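Local coordinates for protein 3-hydroxy-3-methylglutaryl-CoA lyase (Acinetobacter baumannii, PDB 6NDS) that binds a zinc ion and coenzyme A within a TIM-barrel domain of the HMGL-like family, at residues S58-P62 / K63-N67; S169-E172 / H173-L177; R286-P289 / A290-G293. One frame throughout, in Å; residues are numbered along the deposited sequence.

Interaction 1 (S58-P62 / K63-N67). With COA (coenzyme A), chain B.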
ATOM      1  N   SER A  58      -3.817 -23.401 -13.689  1.00 19.92           N
ATOM      2  CA  SER A  58      -5.255 -23.503 -13.885  1.00 18.27           C
ATOM      3  C   SER A  58      -5.551 -24.571 -14.918  1.00 21.22           C
ATOM      4  O   SER A  58      -4.728 -24.856 -15.794  1.00 22.85           O
ATOM      5  CB  SER A  58      -5.870 -22.189 -14.399  1.00 24.19           C
ATOM      6  OG  SER A  58      -5.726 -21.159 -13.461  1.00 29.78           O
ATOM      7  N   PHE A  59      -6.754 -25.125 -14.843  1.00 21.56           N
ATOM      8  CA  PHE A  59      -7.240 -26.067 -15.845  1.00 23.45           C
ATOM      9  C   PHE A  59      -8.496 -25.474 -16.466  1.00 21.58           C
ATOM     10  O   PHE A  59      -9.615 -25.903 -16.187  1.00 26.35           O
ATOM     11  CB  PHE A  59      -7.447 -27.448 -15.215  1.00 24.01           C
ATOM     12  CG  PHE A  59      -6.152 -28.041 -14.729  1.00 26.66           C
ATOM     13  CD1 PHE A  59      -5.361 -28.786 -15.590  1.00 29.43           C
ATOM     14  CD2 PHE A  59      -5.692 -27.785 -13.449  1.00 25.32           C
ATOM     15  CE1 PHE A  59      -4.146 -29.297 -15.168  1.00 29.65           C
ATOM     16  CE2 PHE A  59      -4.467 -28.284 -13.020  1.00 28.09           C
ATOM     17  CZ  PHE A  59      -3.700 -29.053 -13.889  1.00 27.55           C
ATOM     18  N   VAL A  60      -8.284 -24.462 -17.309  1.00 23.09           N
ATOM     19  CA  VAL A  60      -9.350 -23.662 -17.899  1.00 26.65           C
ATOM     20  C   VAL A  60      -9.185 -23.677 -19.414  1.00 25.46           C
ATOM     21  O   VAL A  60      -8.192 -24.165 -19.953  1.00 27.99           O
ATOM     22  CB  VAL A  60      -9.348 -22.211 -17.363  1.00 24.44           C
ATOM     23  CG1 VAL A  60      -9.550 -22.196 -15.850  1.00 24.73           C
ATOM     24  CG2 VAL A  60      -8.035 -21.506 -17.727  1.00 25.67           C
ATOM     25  N   SER A  61     -10.193 -23.140 -20.096  1.00 24.86           N
ATOM     26  CA  SER A  61     -10.175 -23.100 -21.550  1.00 27.67           C
ATOM     27  C   SER A  61      -8.915 -22.398 -22.039  1.00 30.15           C
ATOM     28  O   SER A  61      -8.591 -21.308 -21.552  1.00 27.52           O
ATOM     29  CB  SER A  61     -11.405 -22.363 -22.078  1.00 28.03           C
ATOM     30  OG  SER A  61     -11.267 -22.112 -23.468  1.00 33.71           O
ATOM     31  N   PRO A  62      -8.181 -22.974 -22.991  1.00 26.99           N
ATOM     32  CA  PRO A  62      -7.053 -22.239 -23.574  1.00 27.07           C
ATOM     33  C   PRO A  62      -7.496 -21.040 -24.392  1.00 29.20           C
ATOM     34  O   PRO A  62      -6.678 -20.144 -24.635  1.00 30.46           O
ATOM     35  CB  PRO A  62      -6.361 -23.295 -24.449  1.00 25.46           C
ATOM     36  CG  PRO A  62      -7.474 -24.216 -24.841  1.00 34.42           C
ATOM     37  CD  PRO A  62      -8.386 -24.282 -23.638  1.00 33.45           C
ATOM     38  N   LYS A  63      -8.764 -20.993 -24.826  1.00 25.58           N
ATOM     39  CA  LYS A  63      -9.261 -19.796 -25.497  1.00 31.11           C
ATOM     40  C   LYS A  63      -9.466 -18.659 -24.506  1.00 32.70           C
ATOM     41  O   LYS A  63      -9.283 -17.488 -24.856  1.00 41.94           O
ATOM     42  CB  LYS A  63     -10.567 -20.098 -26.229  1.00 30.80           C
ATOM     43  CG  LYS A  63     -10.421 -21.072 -27.386  1.00 36.22           C
ATOM     44  CD  LYS A  63     -11.767 -21.290 -28.070  1.00 46.25           C
ATOM     45  CE  LYS A  63     -11.651 -22.239 -29.245  1.00 55.92           C
ATOM     46  NZ  LYS A  63     -12.953 -22.368 -29.967  1.00 61.86           N
ATOM     47  N   ALA A  64      -9.844 -18.988 -23.275  1.00 29.87           N
ATOM     48  CA  ALA A  64     -10.039 -17.991 -22.230  1.00 30.16           C
ATOM     49  C   ALA A  64      -8.713 -17.480 -21.676  1.00 29.71           C
ATOM     50  O   ALA A  64      -8.525 -16.270 -21.522  1.00 29.97           O
ATOM     51  CB  ALA A  64     -10.886 -18.585 -21.105  1.00 34.05           C
ATOM     52  N   ILE A  65      -7.795 -18.386 -21.341  1.00 24.09           N
ATOM     53  CA  ILE A  65      -6.551 -18.015 -20.667  1.00 19.21           C
ATOM     54  C   ILE A  65      -5.403 -18.727 -21.370  1.00 18.34           C
ATOM     55  O   ILE A  65      -4.898 -19.735 -20.863  1.00 21.98           O
ATOM     56  CB  ILE A  65      -6.596 -18.363 -19.169  1.00 21.18           C
ATOM     57  CG1 ILE A  65      -7.846 -17.769 -18.507  1.00 31.89           C
ATOM     58  CG2 ILE A  65      -5.328 -17.881 -18.431  1.00 23.55           C
ATOM     59  CD1 ILE A  65      -7.767 -16.264 -18.250  1.00 31.99           C
ATOM     60  N   PRO A  66      -4.966 -18.240 -22.531  1.00 19.59           N
ATOM     61  CA  PRO A  66      -3.896 -18.946 -23.259  1.00 21.53           C
ATOM     62  C   PRO A  66      -2.591 -19.025 -22.496  1.00 23.71           C
ATOM     63  O   PRO A  66      -1.829 -19.972 -22.705  1.00 21.49           O
ATOM     64  CB  PRO A  66      -3.748 -18.134 -24.555  1.00 26.14           C
ATOM     65  CG  PRO A  66      -4.467 -16.858 -24.329  1.00 32.77           C
ATOM     66  CD  PRO A  66      -5.535 -17.131 -23.310  1.00 25.55           C
ATOM     67  N   ASN A  67      -2.317 -18.076 -21.593  1.00 21.31           N
ATOM     68  CA  ASN A  67      -1.052 -18.093 -20.862  1.00 19.98           C
ATOM     69  C   ASN A  67      -0.898 -19.292 -19.933  1.00 21.12           C
ATOM     70  O   ASN A  67       0.230 -19.611 -19.544  1.00 23.64           O
ATOM     71  CB  ASN A  67      -0.902 -16.825 -20.025  1.00 23.17           C
ATOM     72  CG  ASN A  67      -0.337 -15.674 -20.797  1.00 30.15           C
ATOM     73  OD1 ASN A  67       0.263 -15.848 -21.866  1.00 32.03           O
ATOM     74  ND2 ASN A  67      -0.499 -14.473 -20.245  1.00 27.00           N
TER
HETATM   75  N1A COA B 501     -10.347 -26.783 -19.714  0.86 26.43           N
HETATM   76  C2A COA B 501     -10.117 -26.918 -21.028  0.86 29.45           C
HETATM   77  N3A COA B 501     -10.986 -26.990 -22.035  0.86 32.50           N
HETATM   78  C4A COA B 501     -12.245 -26.899 -21.578  0.86 28.26           C
HETATM   79  C5A COA B 501     -12.644 -26.748 -20.267  0.86 27.42           C
HETATM   80  C6A COA B 501     -11.633 -26.686 -19.289  0.86 27.02           C
HETATM   81  N6A COA B 501     -11.875 -26.553 -17.989  0.86 23.60           N
HETATM   82  N7A COA B 501     -14.029 -26.695 -20.188  0.86 26.49           N
HETATM   83  C8A COA B 501     -14.437 -26.810 -21.431  0.86 31.64           C
HETATM   84  N9A COA B 501     -13.397 -26.936 -22.320  0.86 32.01           N
HETATM   85  C1B COA B 501     -13.475 -27.113 -23.773  0.86 35.65           C
HETATM   86  C2B COA B 501     -14.299 -28.319 -24.217  0.86 39.81           C
HETATM   87  O2B COA B 501     -13.628 -29.558 -24.136  0.86 50.30           O
HETATM   88  C3B COA B 501     -14.652 -27.884 -25.637  0.86 49.90           C
HETATM   89  O3B COA B 501     -13.503 -27.939 -26.476  0.86 67.76           O
HETATM   90  P3B COA B 501     -13.941 -27.966 -28.034  0.86 75.29           P
HETATM   91  O7A COA B 501     -14.172 -26.534 -28.482  0.86 73.36           O
HETATM   92  O8A COA B 501     -15.213 -28.792 -28.091  0.86 72.73           O
HETATM   93  O9A COA B 501     -12.800 -28.627 -28.785  0.86 80.87           O
HETATM   94  C4B COA B 501     -15.076 -26.457 -25.338  0.86 47.34           C
HETATM   95  O4B COA B 501     -14.102 -25.994 -24.361  0.86 39.76           O
HETATM   96  C5B COA B 501     -16.440 -26.408 -24.702  0.86 49.22           C
HETATM   97  O5B COA B 501     -16.811 -25.041 -24.474  0.86 51.14           O
HETATM   98  P1A COA B 501     -17.962 -24.779 -23.396  0.86 48.40           P
HETATM   99  O1A COA B 501     -18.106 -25.963 -22.500  0.86 39.29           O
HETATM  100  O2A COA B 501     -19.164 -24.204 -24.070  0.86 57.64           O
HETATM  101  O3A COA B 501     -17.223 -23.634 -22.558  0.86 42.39           O
HETATM  102  P2A COA B 501     -16.894 -22.108 -22.895  0.86 39.92           P
HETATM  103  O4A COA B 501     -18.156 -21.318 -22.792  0.86 41.28           O
HETATM  104  O5A COA B 501     -16.085 -22.018 -24.147  0.86 46.03           O
HETATM  105  O6A COA B 501     -15.919 -21.770 -21.666  0.86 38.34           O
HETATM  106  CBP COA B 501     -15.142 -22.055 -19.426  0.86 22.36           C
HETATM  107  CCP COA B 501     -16.383 -21.985 -20.310  0.86 27.56           C
HETATM  108  CDP COA B 501     -15.546 -22.095 -17.948  0.86 25.00           C
HETATM  109  CEP COA B 501     -14.358 -23.328 -19.764  0.86 26.15           C
HETATM  110  CAP COA B 501     -14.297 -20.813 -19.720  0.86 21.79           C
HETATM  111  OAP COA B 501     -15.118 -19.659 -19.609  0.86 24.96           O
HETATM  112  C9P COA B 501     -13.105 -20.658 -18.789  0.86 28.34           C
HETATM  113  O9P COA B 501     -12.139 -21.409 -18.882  0.86 31.46           O
HETATM  114  N8P COA B 501     -13.172 -19.675 -17.905  0.86 25.84           N
HETATM  115  C7P COA B 501     -12.172 -19.471 -16.865  0.86 30.27           C
HETATM  116  C6P COA B 501     -11.375 -18.216 -17.108  0.86 30.67           C
HETATM  117  C5P COA B 501     -10.444 -17.908 -15.955  0.86 33.24           C
HETATM  118  O5P COA B 501      -9.694 -18.772 -15.504  0.86 26.15           O
HETATM  119  N4P COA B 501     -10.480 -16.659 -15.474  0.86 37.62           N
HETATM  120  C3P COA B 501      -9.542 -16.134 -14.492  0.86 43.70           C
HETATM  121  C2P COA B 501      -9.563 -16.916 -13.201  0.86 55.26           C
HETATM  122  S1P COA B 501     -11.235 -17.055 -12.519  0.86 63.32           S
HETATM  123  O   HOH W   1      -5.704 -22.384 -20.426  1.00 22.94           O

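Interaction 2 (S169-E172 / H173-L177)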
ATOM      1  N   SER A 169     -24.532 -16.816   1.461  1.00 26.77           N
ATOM      2  CA  SER A 169     -25.303 -17.908   0.878  1.00 29.48           C
ATOM      3  C   SER A 169     -24.425 -18.807   0.015  1.00 30.16           C
ATOM      4  O   SER A 169     -24.585 -20.034   0.019  1.00 32.20           O
ATOM      5  CB  SER A 169     -26.463 -17.340   0.061  1.00 37.07           C
ATOM      6  OG  SER A 169     -27.174 -18.370  -0.598  1.00 46.39           O
ATOM      7  N   LEU A 170     -23.495 -18.213  -0.735  1.00 28.18           N
ATOM      8  CA  LEU A 170     -22.590 -19.004  -1.562  1.00 27.36           C
ATOM      9  C   LEU A 170     -21.616 -19.801  -0.703  1.00 27.12           C
ATOM     10  O   LEU A 170     -21.342 -20.969  -0.990  1.00 26.74           O
ATOM     11  CB  LEU A 170     -21.842 -18.090  -2.532  1.00 26.36           C
ATOM     12  CG  LEU A 170     -22.746 -17.361  -3.529  1.00 31.26           C
ATOM     13  CD1 LEU A 170     -21.978 -16.241  -4.226  1.00 30.75           C
ATOM     14  CD2 LEU A 170     -23.336 -18.324  -4.542  1.00 34.18           C
ATOM     15  N   VAL A 171     -21.082 -19.187   0.355  1.00 27.70           N
ATOM     16  CA  VAL A 171     -20.244 -19.932   1.293  1.00 25.57           C
ATOM     17  C   VAL A 171     -21.012 -21.121   1.864  1.00 29.88           C
ATOM     18  O   VAL A 171     -20.500 -22.247   1.925  1.00 30.03           O
ATOM     19  CB  VAL A 171     -19.733 -19.009   2.412  1.00 24.80           C
ATOM     20  CG1 VAL A 171     -19.062 -19.848   3.499  1.00 25.77           C
ATOM     21  CG2 VAL A 171     -18.762 -17.970   1.850  1.00 23.74           C
ATOM     22  N   GLU A 172     -22.261 -20.892   2.286  1.00 26.93           N
ATOM     23  CA  GLU A 172     -23.059 -21.981   2.843  1.00 29.61           C
ATOM     24  C   GLU A 172     -23.286 -23.090   1.818  1.00 30.78           C
ATOM     25  O   GLU A 172     -23.327 -24.275   2.173  1.00 30.93           O
ATOM     26  CB  GLU A 172     -24.394 -21.443   3.361  1.00 32.56           C
ATOM     27  CG  GLU A 172     -24.270 -20.593   4.615  1.00 41.12           C
ATOM     28  CD  GLU A 172     -25.602 -20.037   5.077  1.00 61.17           C
ATOM     29  OE1 GLU A 172     -25.819 -19.972   6.304  1.00 69.98           O
ATOM     30  OE2 GLU A 172     -26.431 -19.667   4.217  1.00 63.45           O
ATOM     31  N   HIS A 173     -23.436 -22.729   0.544  1.00 30.57           N
ATOM     32  CA  HIS A 173     -23.621 -23.747  -0.488  1.00 31.39           C
ATOM     33  C   HIS A 173     -22.366 -24.602  -0.639  1.00 29.33           C
ATOM     34  O   HIS A 173     -22.454 -25.825  -0.797  1.00 31.05           O
ATOM     35  CB  HIS A 173     -23.994 -23.084  -1.813  1.00 31.89           C
ATOM     36  CG  HIS A 173     -24.629 -24.008  -2.806  1.00 36.27           C
ATOM     37  ND1 HIS A 173     -24.554 -25.382  -2.709  1.00 41.69           N
ATOM     38  CD2 HIS A 173     -25.353 -23.749  -3.923  1.00 39.57           C
ATOM     39  CE1 HIS A 173     -25.205 -25.929  -3.721  1.00 40.44           C
ATOM     40  NE2 HIS A 173     -25.698 -24.961  -4.473  1.00 43.42           N
ATOM     41  N   TYR A 174     -21.188 -23.977  -0.595  1.00 26.72           N
ATOM     42  CA  TYR A 174     -19.949 -24.747  -0.573  1.00 24.27           C
ATOM     43  C   TYR A 174     -19.932 -25.721   0.603  1.00 29.14           C
ATOM     44  O   TYR A 174     -19.584 -26.898   0.447  1.00 29.47           O
ATOM     45  CB  TYR A 174     -18.753 -23.804  -0.504  1.00 22.96           C
ATOM     46  CG  TYR A 174     -18.234 -23.294  -1.830  1.00 24.07           C
ATOM     47  CD1 TYR A 174     -17.946 -24.157  -2.884  1.00 25.51           C
ATOM     48  CD2 TYR A 174     -18.000 -21.937  -2.016  1.00 23.15           C
ATOM     49  CE1 TYR A 174     -17.439 -23.670  -4.090  1.00 21.46           C
ATOM     50  CE2 TYR A 174     -17.502 -21.446  -3.205  1.00 21.63           C
ATOM     51  CZ  TYR A 174     -17.227 -22.315  -4.243  1.00 22.06           C
ATOM     52  OH  TYR A 174     -16.715 -21.806  -5.421  1.00 22.98           O
ATOM     53  N   LEU A 175     -20.306 -25.243   1.796  1.00 29.51           N
ATOM     54  CA  LEU A 175     -20.313 -26.106   2.976  1.00 32.75           C
ATOM     55  C   LEU A 175     -21.270 -27.274   2.802  1.00 34.08           C
ATOM     56  O   LEU A 175     -20.984 -28.392   3.248  1.00 37.57           O
ATOM     57  CB  LEU A 175     -20.688 -25.301   4.222  1.00 34.39           C
ATOM     58  CG  LEU A 175     -19.549 -24.735   5.083  1.00 37.25           C
ATOM     59  CD1 LEU A 175     -18.444 -24.158   4.248  1.00 37.83           C
ATOM     60  CD2 LEU A 175     -20.075 -23.685   6.044  1.00 38.17           C
ATOM     61  N   LYS A 176     -22.418 -27.031   2.164  1.00 28.69           N
ATOM     62  CA  LYS A 176     -23.392 -28.100   1.951  1.00 29.95           C
ATOM     63  C   LYS A 176     -22.815 -29.217   1.091  1.00 36.33           C
ATOM     64  O   LYS A 176     -23.184 -30.386   1.259  1.00 35.89           O
ATOM     65  CB  LYS A 176     -24.663 -27.537   1.319  1.00 39.91           C
ATOM     66  CG  LYS A 176     -25.457 -26.627   2.241  1.00 55.46           C
ATOM     67  CD  LYS A 176     -26.843 -26.324   1.695  1.00 62.84           C
ATOM     68  CE  LYS A 176     -27.208 -24.857   1.879  1.00 59.04           C
ATOM     69  NZ  LYS A 176     -26.927 -24.069   0.641  1.00 46.07           N
ATOM     70  N   LEU A 177     -21.916 -28.880   0.171  1.00 33.45           N
ATOM     71  CA  LEU A 177     -21.187 -29.858  -0.623  1.00 38.04           C
ATOM     72  C   LEU A 177     -20.009 -30.471   0.122  1.00 38.16           C
ATOM     73  O   LEU A 177     -19.265 -31.255  -0.476  1.00 39.25           O
ATOM     74  CB  LEU A 177     -20.684 -29.212  -1.918  1.00 34.78           C
ATOM     75  CG  LEU A 177     -21.739 -28.756  -2.927  1.00 39.41           C
ATOM     76  CD1 LEU A 177     -21.055 -28.251  -4.192  1.00 42.82           C
ATOM     77  CD2 LEU A 177     -22.678 -29.895  -3.244  1.00 44.16           C
TER
HETATM   78  O   HOH W   2     -27.075 -21.420   0.059  1.00 49.47           O

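Interaction 3 (R286-P289 / A290-G293)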
ATOM      1  N   ARG A 286      13.558 -10.247  -7.486  1.00 18.62           N
ATOM      2  CA  ARG A 286      14.392  -9.386  -8.312  1.00 19.45           C
ATOM      3  C   ARG A 286      14.818 -10.040  -9.627  1.00 20.05           C
ATOM      4  O   ARG A 286      15.346  -9.339 -10.494  1.00 24.00           O
ATOM      5  CB  ARG A 286      15.613  -8.923  -7.504  1.00 19.66           C
ATOM      6  CG  ARG A 286      15.220  -7.908  -6.412  1.00 20.67           C
ATOM      7  CD  ARG A 286      16.353  -7.602  -5.429  1.00 24.36           C
ATOM      8  NE  ARG A 286      16.078  -6.379  -4.676  1.00 23.89           N
ATOM      9  CZ  ARG A 286      16.765  -5.978  -3.611  1.00 31.06           C
ATOM     10  NH1 ARG A 286      17.772  -6.710  -3.153  1.00 29.19           N
ATOM     11  NH2 ARG A 286      16.441  -4.842  -2.999  1.00 33.47           N
ATOM     12  N   THR A 287      14.582 -11.349  -9.808  1.00 20.52           N
ATOM     13  CA  THR A 287      14.817 -11.980 -11.102  1.00 21.32           C
ATOM     14  C   THR A 287      13.643 -11.818 -12.055  1.00 22.52           C
ATOM     15  O   THR A 287      13.779 -12.171 -13.230  1.00 23.55           O
ATOM     16  CB  THR A 287      15.126 -13.482 -10.943  1.00 22.51           C
ATOM     17  OG1 THR A 287      13.931 -14.206 -10.613  1.00 22.46           O
ATOM     18  CG2 THR A 287      16.185 -13.699  -9.863  1.00 22.83           C
ATOM     19  N   LEU A 288      12.501 -11.286 -11.587  1.00 20.30           N
ATOM     20  CA  LEU A 288      11.330 -11.207 -12.461  1.00 20.57           C
ATOM     21  C   LEU A 288      11.489 -10.245 -13.641  1.00 27.94           C
ATOM     22  O   LEU A 288      11.047 -10.579 -14.749  1.00 25.59           O
ATOM     23  CB  LEU A 288      10.086 -10.836 -11.651  1.00 21.98           C
ATOM     24  CG  LEU A 288       9.530 -11.921 -10.734  1.00 19.28           C
ATOM     25  CD1 LEU A 288       8.383 -11.347  -9.899  1.00 20.54           C
ATOM     26  CD2 LEU A 288       9.054 -13.131 -11.554  1.00 21.71           C
ATOM     27  N   PRO A 289      12.079  -9.051 -13.478  1.00 23.21           N
ATOM     28  CA  PRO A 289      12.220  -8.174 -14.654  1.00 28.24           C
ATOM     29  C   PRO A 289      12.947  -8.840 -15.807  1.00 29.29           C
ATOM     30  O   PRO A 289      12.553  -8.665 -16.966  1.00 32.22           O
ATOM     31  CB  PRO A 289      12.993  -6.967 -14.104  1.00 28.40           C
ATOM     32  CG  PRO A 289      12.583  -6.913 -12.680  1.00 28.65           C
ATOM     33  CD  PRO A 289      12.475  -8.356 -12.241  1.00 24.87           C
ATOM     34  N   ALA A 290      13.993  -9.620 -15.519  1.00 28.34           N
ATOM     35  CA  ALA A 290      14.695 -10.317 -16.588  1.00 34.96           C
ATOM     36  C   ALA A 290      13.818 -11.389 -17.223  1.00 31.84           C
ATOM     37  O   ALA A 290      13.933 -11.650 -18.430  1.00 33.07           O
ATOM     38  CB  ALA A 290      15.986 -10.933 -16.047  1.00 33.66           C
ATOM     39  N   LEU A 291      12.945 -12.016 -16.435  1.00 30.39           N
ATOM     40  CA  LEU A 291      12.092 -13.074 -16.966  1.00 29.91           C
ATOM     41  C   LEU A 291      10.967 -12.502 -17.818  1.00 28.56           C
ATOM     42  O   LEU A 291      10.673 -13.019 -18.901  1.00 30.65           O
ATOM     43  CB  LEU A 291      11.516 -13.904 -15.820  1.00 31.92           C
ATOM     44  CG  LEU A 291      10.538 -15.023 -16.186  1.00 30.43           C
ATOM     45  CD1 LEU A 291      11.227 -16.093 -17.028  1.00 37.63           C
ATOM     46  CD2 LEU A 291       9.944 -15.621 -14.924  1.00 28.58           C
ATOM     47  N   LEU A 292      10.341 -11.425 -17.351  1.00 29.69           N
ATOM     48  CA  LEU A 292       9.134 -10.896 -17.961  1.00 28.86           C
ATOM     49  C   LEU A 292       9.382  -9.702 -18.863  1.00 30.43           C
ATOM     50  O   LEU A 292       8.497  -9.349 -19.653  1.00 32.50           O
ATOM     51  CB  LEU A 292       8.141 -10.485 -16.871  1.00 22.28           C
ATOM     52  CG  LEU A 292       7.770 -11.554 -15.844  1.00 25.48           C
ATOM     53  CD1 LEU A 292       6.903 -10.994 -14.731  1.00 30.16           C
ATOM     54  CD2 LEU A 292       7.092 -12.722 -16.552  1.00 30.86           C
ATOM     55  N   GLY A 293      10.547  -9.065 -18.763  1.00 29.51           N
ATOM     56  CA  GLY A 293      10.851  -7.935 -19.617  1.00 30.03           C
ATOM     57  C   GLY A 293      10.306  -6.607 -19.143  1.00 32.07           C
ATOM     58  O   GLY A 293      10.316  -5.642 -19.920  1.00 36.47           O
TER
HETATM   59  O   HOH W   3      15.924  -9.347 -13.196  1.00 28.66           O

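Interaction 1 (S58-P62 / K63-N67)
Ser61 folds the chain back on Lys63, Ala64 and Ile65 in a tight local turn, placed in the loop that runs from strand 53-58 to helix 71-77. The firm bond of the turn is Ile65 N to Ser61 O (3.0 Å, 165° at the hydrogen), the donor arriving nearly along the C=O axis; Ala64 N adds a weak bond to the same oxygen. The side chain works too. With OG anti to the backbone N (chi1 169°), the Ser61 hydroxyl turns toward the amides that follow and accepts two weak bonds, from Lys63 N at 3.1 Å and from Ala64 N at 3.4 Å.

Just before the turn, Val60 divides its two methyls. CG2 lies against Ile65 CB at 3.7 Å, while CG1 reaches coenzyme A, 3.4 Å from its O5P. Ile65 CG1 approaches the same amide of the ligand, 3.6 Å from C5P. The backbone grips the ligand at two points: Ser61 N donates to O9P (2.9 Å), and Phe59 O accepts from N6A of the adenine (3.0 Å). A water that has more acceptors within reach than protons to give is placed to donate to both Val60 O and Ile65 O. Outside the turn, Arg98 NH1 bonds to Val60 O and the ring of Phe59 meets that of Phe75.

Side-chain and carbonyl oxygens of one serine capturing the amides that follow it make an ST motif. Here it shapes a strand-to-helix loop of the TIM barrel into one wall of the coenzyme A pocket.

Interaction 2 (S169-E172 / H173-L177)
Lys176 leaves the helix with CG anti to its carbonyl carbon (chi1 -68°), then bends at chi3 and chi4, curling its tail back over Glu172 O, which CG approaches to 3.2 Å. The bend delivers NZ to a water at 2.7 Å, and that water donates to Ser169 O (2.9 Å). Ser169 O thus has two donors, since His173 N also bonds to it at 3.0 Å. No salt bridge forms beside this link: Glu172 OE2 stays 5.7 Å from Lys176 NZ, so any attraction between the charges is probably slight.

Regular i to i+4 backbone bonds carry the rest, among them Tyr174 N to Leu170 O and Leu175 N to Val171 O. On the inner side the Tyr174 ring has Val171 CA at its edge, close to the ring plane. Val171 CG1 and Leu175 CD1 meet loosely at 4.4 Å.

This is the last part of helix 164-176, the crossover of the beta-alpha-beta unit between strands 145-151 and 182-186. Val171 leans on Ile182 and Leu184, and Tyr174 OH bonds to Thr149 O in the first of those strands, while His173 stacks on Phe130 of the adjacent helix 126-140.

Interaction 3 (R286-P289 / A290-G293)
Backbone hydrogen bonds between Leu288 and Leu292 and between Pro289 and Gly293 define this short helix. Leu292 N meets Leu288 O at 2.8 Å almost head-on, the C=O...N angle being 173°. Gly293 N closes on Pro289 O at 2.7 Å from a more slanted direction, tilted 30° from the carbonyl plane. One residue earlier, the bond from Leu291 N to Thr287 O is longer and weak. Gly293 then leaves the helix with a positive phi of 83°, a backbone shape in which a CB would collide with the carbonyl oxygen of Leu292.

One polar link runs through water: Ala290 N donates to a water (3.0 Å) that in turn donates to Arg286 O (2.8 Å), spanning the i to i+4 step by solvent.

The apolar contacts are loose. CD2 of Leu288 lies near both other leucines, at 4.3 Å from Leu291 CD2 and 4.4 Å from Leu292 CD1.

Of the three, Leu288 rests on Leu242, and Leu292 on Leu245 and Val34, all in loops. Thr287 OG1 bonds back to Leu284 O in helix 278-285, and Arg286 NE reaches Ala301 O in helix 299-303, tying the turn to both helices.

How the interactions relate
All three are local contacts within unbroken chain, mixing buried and exposed residues, yet their chemistry follows their place in the barrel. Interaction 1 lies on a strand-to-helix loop and spends its backbone polar atoms on both a turn and coenzyme A. Interactions 2 and 3 are helical and rely on i to i+4 bonds. A water joins two carbonyls in interaction 1, lysine tail and carbonyl in interaction 2, amide and carbonyl in interaction 3. Interaction 2 belongs to a barrel crossover helix, interaction 3 to a short later helix. These two lie on opposite sides of the chain's centre, their centres about 40 Å apart, and no pair of the three touches.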